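PDB 6OM4: MccB protein from Escherichia coli, which probably uses ATP to adenylate the C-terminus of the N-formylated precursor peptide, making the phosphoramidate link of the antibiotic microcin C7. Local coordinates for residues G253-V264 against Q335-C346. Residues are numbered along the deposited sequence; the frame is centred on the assembly and turned at random.
Sequences GKTGCYECQKVV and QNMGRSPVCSVC. With ZN (zinc ion), chain E.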
ATOM      1  N   GLY A 253      19.245   1.638   4.072  1.00 18.40           N
ATOM      2  CA  GLY A 253      20.345   1.017   3.358  1.00 19.26           C
ATOM      3  C   GLY A 253      19.981   0.432   2.015  1.00 20.74           C
ATOM      4  O   GLY A 253      20.834  -0.142   1.376  1.00 21.76           O
ATOM      5  N   LYS A 254      18.738   0.625   1.547  1.00 19.67           N
ATOM      6  CA  LYS A 254      18.180  -0.068   0.376  1.00 20.67           C
ATOM      7  C   LYS A 254      17.603   0.932  -0.633  1.00 19.44           C
ATOM      8  O   LYS A 254      17.905   0.886  -1.817  1.00 22.78           O
ATOM      9  CB  LYS A 254      17.103  -1.052   0.847  1.00 23.27           C
ATOM     10  CG  LYS A 254      16.340  -1.792  -0.239  1.00 25.25           C
ATOM     11  CD  LYS A 254      15.460  -2.893   0.331  1.00 28.42           C
ATOM     12  CE  LYS A 254      14.080  -2.980  -0.269  1.00 35.63           C
ATOM     13  NZ  LYS A 254      14.105  -3.637  -1.597  1.00 40.63           N
ATOM     14  N   THR A 255      16.700   1.808  -0.188  1.00 17.69           N
ATOM     15  CA  THR A 255      16.137   2.744  -1.106  1.00 18.15           C
ATOM     16  C   THR A 255      16.719   4.137  -0.883  1.00 20.92           C
ATOM     17  O   THR A 255      17.401   4.386   0.112  1.00 21.85           O
ATOM     18  CB  THR A 255      14.613   2.846  -0.958  1.00 18.55           C
ATOM     19  OG1 THR A 255      14.355   3.333   0.354  1.00 19.34           O
ATOM     20  CG2 THR A 255      13.916   1.532  -1.198  1.00 20.11           C
ATOM     21  N   GLY A 256      16.418   5.038  -1.827  1.00 18.04           N
ATOM     22  CA  GLY A 256      16.691   6.448  -1.624  1.00 19.44           C
ATOM     23  C   GLY A 256      15.855   7.022  -0.496  1.00 20.00           C
ATOM     24  O   GLY A 256      14.833   6.434  -0.097  1.00 20.22           O
ATOM     25  N   CYS A 257      16.305   8.166   0.040  1.00 18.05           N
ATOM     26  CA  CYS A 257      15.520   8.922   0.995  1.00 17.03           C
ATOM     27  C   CYS A 257      14.881  10.116   0.262  1.00 16.50           C
ATOM     28  O   CYS A 257      15.095  10.309  -0.929  1.00 16.33           O
ATOM     29  CB  CYS A 257      16.360   9.347   2.202  1.00 16.66           C
ATOM     30  SG  CYS A 257      17.365  10.815   1.910  1.00 17.44           S
ATOM     31  N   TYR A 258      14.058  10.879   0.985  1.00 17.51           N
ATOM     32  CA  TYR A 258      13.335  12.016   0.434  1.00 17.19           C
ATOM     33  C   TYR A 258      14.263  13.069  -0.195  1.00 21.01           C
ATOM     34  O   TYR A 258      13.839  13.770  -1.113  1.00 20.72           O
ATOM     35  CB  TYR A 258      12.484  12.638   1.534  1.00 18.33           C
ATOM     36  CG  TYR A 258      11.392  13.573   1.052  1.00 18.36           C
ATOM     37  CD1 TYR A 258      10.197  13.100   0.545  1.00 21.49           C
ATOM     38  CD2 TYR A 258      11.544  14.937   1.185  1.00 21.65           C
ATOM     39  CE1 TYR A 258       9.186  13.960   0.148  1.00 20.93           C
ATOM     40  CE2 TYR A 258      10.540  15.818   0.801  1.00 22.82           C
ATOM     41  CZ  TYR A 258       9.348  15.320   0.312  1.00 21.25           C
ATOM     42  OH  TYR A 258       8.371  16.218  -0.047  1.00 22.72           O
ATOM     43  N   GLU A 259      15.529  13.129   0.247  1.00 20.87           N
ATOM     44  CA  GLU A 259      16.469  14.212  -0.195  1.00 23.03           C
ATOM     45  C   GLU A 259      17.529  13.702  -1.184  1.00 22.42           C
ATOM     46  O   GLU A 259      18.295  14.488  -1.725  1.00 22.03           O
ATOM     47  CB  GLU A 259      17.064  14.863   1.049  1.00 25.26           C
ATOM     48  CG  GLU A 259      15.959  15.516   1.856  1.00 29.21           C
ATOM     49  CD  GLU A 259      16.280  16.734   2.685  1.00 35.10           C
ATOM     50  OE1 GLU A 259      17.342  17.364   2.464  1.00 38.66           O
ATOM     51  OE2 GLU A 259      15.474  17.005   3.578  1.00 32.86           O
ATOM     52  N   CYS A 260      17.521  12.412  -1.501  1.00 22.72           N
ATOM     53  CA  CYS A 260      18.566  11.875  -2.379  1.00 22.22           C
ATOM     54  C   CYS A 260      18.572  12.611  -3.718  1.00 23.88           C
ATOM     55  O   CYS A 260      19.636  13.047  -4.189  1.00 23.55           O
ATOM     56  CB  CYS A 260      18.378  10.387  -2.659  1.00 20.41           C
ATOM     57  SG  CYS A 260      19.082   9.302  -1.391  1.00 20.46           S
ATOM     58  N   GLN A 261      17.394  12.701  -4.343  1.00 21.94           N
ATOM     59  CA  GLN A 261      17.247  13.356  -5.631  1.00 28.06           C
ATOM     60  C   GLN A 261      16.514  14.674  -5.390  1.00 31.27           C
ATOM     61  O   GLN A 261      15.700  14.779  -4.479  1.00 33.28           O
ATOM     62  CB  GLN A 261      16.478  12.488  -6.631  1.00 28.02           C
ATOM     63  CG  GLN A 261      16.947  11.046  -6.646  1.00 26.77           C
ATOM     64  CD  GLN A 261      18.279  10.945  -7.333  1.00 29.53           C
ATOM     65  OE1 GLN A 261      18.568  11.717  -8.249  1.00 30.70           O
ATOM     66  NE2 GLN A 261      19.093   9.992  -6.904  1.00 28.26           N
ATOM     67  N   LYS A 262      16.799  15.658  -6.227  1.00 30.70           N
ATOM     68  CA  LYS A 262      16.415  17.022  -5.912  1.00 36.56           C
ATOM     69  C   LYS A 262      15.272  17.429  -6.835  1.00 37.89           C
ATOM     70  O   LYS A 262      15.425  18.319  -7.667  1.00 48.20           O
ATOM     71  CB  LYS A 262      17.656  17.918  -5.999  1.00 40.34           C
ATOM     72  CG  LYS A 262      18.803  17.375  -5.165  1.00 41.18           C
ATOM     73  CD  LYS A 262      20.002  18.287  -5.002  1.00 51.57           C
ATOM     74  CE  LYS A 262      21.087  17.642  -4.157  1.00 51.10           C
ATOM     75  NZ  LYS A 262      20.526  16.975  -2.954  1.00 52.66           N
ATOM     76  N   VAL A 263      14.133  16.751  -6.670  1.00 32.13           N
ATOM     77  CA  VAL A 263      13.019  16.902  -7.568  1.00 33.41           C
ATOM     78  C   VAL A 263      11.960  17.808  -6.924  1.00 29.52           C
ATOM     79  O   VAL A 263      11.346  18.623  -7.586  1.00 34.60           O
ATOM     80  CB  VAL A 263      12.406  15.544  -7.967  1.00 37.08           C
ATOM     81  CG1 VAL A 263      11.620  15.678  -9.262  1.00 36.58           C
ATOM     82  CG2 VAL A 263      13.437  14.433  -8.086  1.00 43.75           C
ATOM     83  N   VAL A 264      11.745  17.660  -5.625  1.00 24.04           N
ATOM     84  CA  VAL A 264      10.693  18.429  -4.945  1.00 24.86           C
ATOM     85  C   VAL A 264      11.301  19.750  -4.465  1.00 25.15           C
ATOM     86  O   VAL A 264      12.460  19.776  -4.042  1.00 25.24           O
ATOM     87  CB  VAL A 264      10.068  17.609  -3.802  1.00 25.71           C
ATOM     88  CG1 VAL A 264       8.822  18.264  -3.219  1.00 26.56           C
ATOM     89  CG2 VAL A 264       9.728  16.207  -4.258  1.00 29.24           C
ATOM     90  N   GLN A 335       8.328  10.282  -9.610  1.00 20.22           N
ATOM     91  CA  GLN A 335       9.564  11.015  -9.414  1.00 19.85           C
ATOM     92  C   GLN A 335      10.598  10.020  -8.879  1.00 21.00           C
ATOM     93  O   GLN A 335      10.360   9.322  -7.894  1.00 19.21           O
ATOM     94  CB  GLN A 335       9.408  12.171  -8.433  1.00 21.44           C
ATOM     95  CG  GLN A 335       8.460  13.272  -8.873  1.00 22.70           C
ATOM     96  CD  GLN A 335       8.150  14.217  -7.731  1.00 22.73           C
ATOM     97  OE1 GLN A 335       8.260  13.886  -6.552  1.00 21.76           O
ATOM     98  NE2 GLN A 335       7.782  15.440  -8.076  1.00 22.79           N
ATOM     99  N   ASN A 336      11.768  10.005  -9.502  1.00 19.83           N
ATOM    100  CA  ASN A 336      12.823   9.113  -9.123  1.00 22.17           C
ATOM    101  C   ASN A 336      13.391   9.572  -7.780  1.00 21.44           C
ATOM    102  O   ASN A 336      13.871  10.690  -7.669  1.00 22.08           O
ATOM    103  CB  ASN A 336      13.841   9.113 -10.258  1.00 25.44           C
ATOM    104  CG  ASN A 336      15.020   8.197 -10.033  1.00 31.53           C
ATOM    105  OD1 ASN A 336      15.214   7.663  -8.947  1.00 34.48           O
ATOM    106  ND2 ASN A 336      15.828   8.027 -11.067  1.00 31.98           N
ATOM    107  N   MET A 337      13.320   8.713  -6.759  1.00 19.97           N
ATOM    108  CA  MET A 337      14.001   8.945  -5.485  1.00 19.11           C
ATOM    109  C   MET A 337      14.936   7.764  -5.158  1.00 19.11           C
ATOM    110  O   MET A 337      14.979   7.266  -4.027  1.00 19.60           O
ATOM    111  CB  MET A 337      12.985   9.158  -4.362  1.00 20.69           C
ATOM    112  CG  MET A 337      12.178  10.455  -4.513  1.00 22.25           C
ATOM    113  SD  MET A 337      11.295  10.891  -3.022  1.00 22.91           S
ATOM    114  CE  MET A 337      10.980  12.620  -3.359  1.00 25.75           C
ATOM    115  N   GLY A 338      15.677   7.294  -6.164  1.00 20.42           N
ATOM    116  CA  GLY A 338      16.725   6.292  -5.956  1.00 20.77           C
ATOM    117  C   GLY A 338      17.884   6.834  -5.127  1.00 20.30           C
ATOM    118  O   GLY A 338      18.067   8.046  -4.977  1.00 20.54           O
ATOM    119  N   ARG A 339      18.674   5.916  -4.573  1.00 19.95           N
ATOM    120  CA  ARG A 339      19.749   6.268  -3.655  1.00 21.51           C
ATOM    121  C   ARG A 339      20.798   7.095  -4.390  1.00 22.15           C
ATOM    122  O   ARG A 339      21.164   6.740  -5.508  1.00 22.96           O
ATOM    123  CB  ARG A 339      20.442   5.030  -3.092  1.00 24.81           C
ATOM    124  CG  ARG A 339      19.770   4.440  -1.869  1.00 33.38           C
ATOM    125  CD  ARG A 339      20.718   3.598  -1.037  1.00 37.00           C
ATOM    126  NE  ARG A 339      21.594   4.408  -0.200  1.00 40.96           N
ATOM    127  CZ  ARG A 339      22.326   3.900   0.774  1.00 38.82           C
ATOM    128  NH1 ARG A 339      22.446   2.593   0.849  1.00 39.75           N
ATOM    129  NH2 ARG A 339      22.920   4.672   1.667  1.00 35.90           N
ATOM    130  N   SER A 340      21.285   8.166  -3.750  1.00 22.13           N
ATOM    131  CA  SER A 340      22.451   8.910  -4.276  1.00 23.87           C
ATOM    132  C   SER A 340      23.613   8.651  -3.342  1.00 22.45           C
ATOM    133  O   SER A 340      23.440   8.814  -2.143  1.00 21.82           O
ATOM    134  CB  SER A 340      22.195  10.395  -4.380  1.00 25.75           C
ATOM    135  OG  SER A 340      23.409  11.094  -4.659  1.00 25.02           O
ATOM    136  N   PRO A 341      24.810   8.273  -3.851  1.00 24.20           N
ATOM    137  CA  PRO A 341      25.987   8.056  -2.992  1.00 26.87           C
ATOM    138  C   PRO A 341      26.511   9.357  -2.347  1.00 25.54           C
ATOM    139  O   PRO A 341      27.313   9.330  -1.378  1.00 24.94           O
ATOM    140  CB  PRO A 341      27.025   7.457  -3.964  1.00 28.32           C
ATOM    141  CG  PRO A 341      26.624   7.988  -5.313  1.00 29.20           C
ATOM    142  CD  PRO A 341      25.108   8.087  -5.280  1.00 26.11           C
ATOM    143  N   VAL A 342      25.962  10.479  -2.822  1.00 24.91           N
ATOM    144  CA  VAL A 342      26.331  11.833  -2.475  1.00 26.54           C
ATOM    145  C   VAL A 342      25.185  12.530  -1.696  1.00 25.57           C
ATOM    146  O   VAL A 342      25.182  13.758  -1.457  1.00 24.18           O
ATOM    147  CB  VAL A 342      26.701  12.455  -3.844  1.00 32.93           C
ATOM    148  CG1 VAL A 342      25.835  13.609  -4.304  1.00 35.50           C
ATOM    149  CG2 VAL A 342      28.188  12.741  -3.923  1.00 35.07           C
ATOM    150  N   CYS A 343      24.183  11.758  -1.266  1.00 24.11           N
ATOM    151  CA  CYS A 343      23.069  12.330  -0.478  1.00 22.25           C
ATOM    152  C   CYS A 343      23.633  12.880   0.831  1.00 21.16           C
ATOM    153  O   CYS A 343      24.300  12.157   1.558  1.00 21.32           O
ATOM    154  CB  CYS A 343      21.970  11.316  -0.154  1.00 21.13           C
ATOM    155  SG  CYS A 343      20.607  12.076   0.769  1.00 20.07           S
ATOM    156  N   SER A 344      23.371  14.159   1.133  1.00 20.80           N
ATOM    157  CA  SER A 344      23.894  14.743   2.372  1.00 22.40           C
ATOM    158  C   SER A 344      23.232  14.115   3.602  1.00 22.59           C
ATOM    159  O   SER A 344      23.751  14.220   4.702  1.00 22.34           O
ATOM    160  CB  SER A 344      23.740  16.236   2.376  1.00 23.03           C
ATOM    161  OG  SER A 344      22.353  16.576   2.362  1.00 26.60           O
ATOM    162  N   VAL A 345      22.070  13.462   3.426  1.00 20.23           N
ATOM    163  CA  VAL A 345      21.382  12.844   4.563  1.00 20.08           C
ATOM    164  C   VAL A 345      21.801  11.378   4.728  1.00 19.62           C
ATOM    165  O   VAL A 345      22.198  10.997   5.792  1.00 21.22           O
ATOM    166  CB  VAL A 345      19.852  12.995   4.443  1.00 20.27           C
ATOM    167  CG1 VAL A 345      19.141  12.347   5.623  1.00 21.59           C
ATOM    168  CG2 VAL A 345      19.475  14.462   4.356  1.00 21.67           C
ATOM    169  N   CYS A 346      21.659  10.558   3.685  1.00 19.11           N
ATOM    170  CA  CYS A 346      21.710   9.122   3.842  1.00 21.27           C
ATOM    171  C   CYS A 346      22.937   8.504   3.137  1.00 24.03           C
ATOM    172  O   CYS A 346      23.164   7.331   3.255  1.00 26.09           O
ATOM    173  CB  CYS A 346      20.396   8.496   3.356  1.00 20.53           C
ATOM    174  SG  CYS A 346      20.263   8.341   1.551  1.00 21.06           S
TER
HETATM  175 ZN    ZN E 401      19.187  10.273   0.707  1.00 18.99          ZN
HETATM  176  O   HOH W   1      21.086  15.356  -0.476  1.00 30.03           O
HETATM  177  O   HOH W   2      22.203  13.520  -3.454  1.00 37.81           O
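Cys-257 and Cys-260 meet Cys-343 and Cys-346 round one zinc ion, a Cys4 site of two CxxC motifs in the E1-like ThiF fold; the four SG-zinc distances lie between 2.2 and 2.4 Å. Four thiolates fill the coordination sphere and tie the loop after strand 243-250 to the chain leaving strand 332-336, consistent with a structural rather than catalytic zinc; the side chain of Tyr-258 is about 14 Å from the bound nucleotide. Met-337 has the most surface covered. With CG beside its backbone N (chi1 -67°) and the chain extended beyond, it runs alongside Tyr-258; its CE also meets Val-264 CG2, which comes in nearly at a right angle. Met-337 SD lies 5.2 Å from the centroid of the Tyr-258 ring, 46° off the ring normal, an oblique Met-aromatic contact. Arg-339 lays its CG against the backbone O of Thr-255 at 3.1 Å, then bends at chi3; its NH2 bonds weakly to Cys-346 O, in plane at the guanidinium edge. Gln-261, bent at chi2, gives NE2 to Gly-338 O at 2.9 Å; the oxygen lies in the amide plane, whereas the nitrogen stands above the carbonyl plane. The zinc-bound Cys-260 SG accepts from Cys-257 N and, across the contact, from Ser-340 N at 3.4 Å, with an N-H...S angle of 158°.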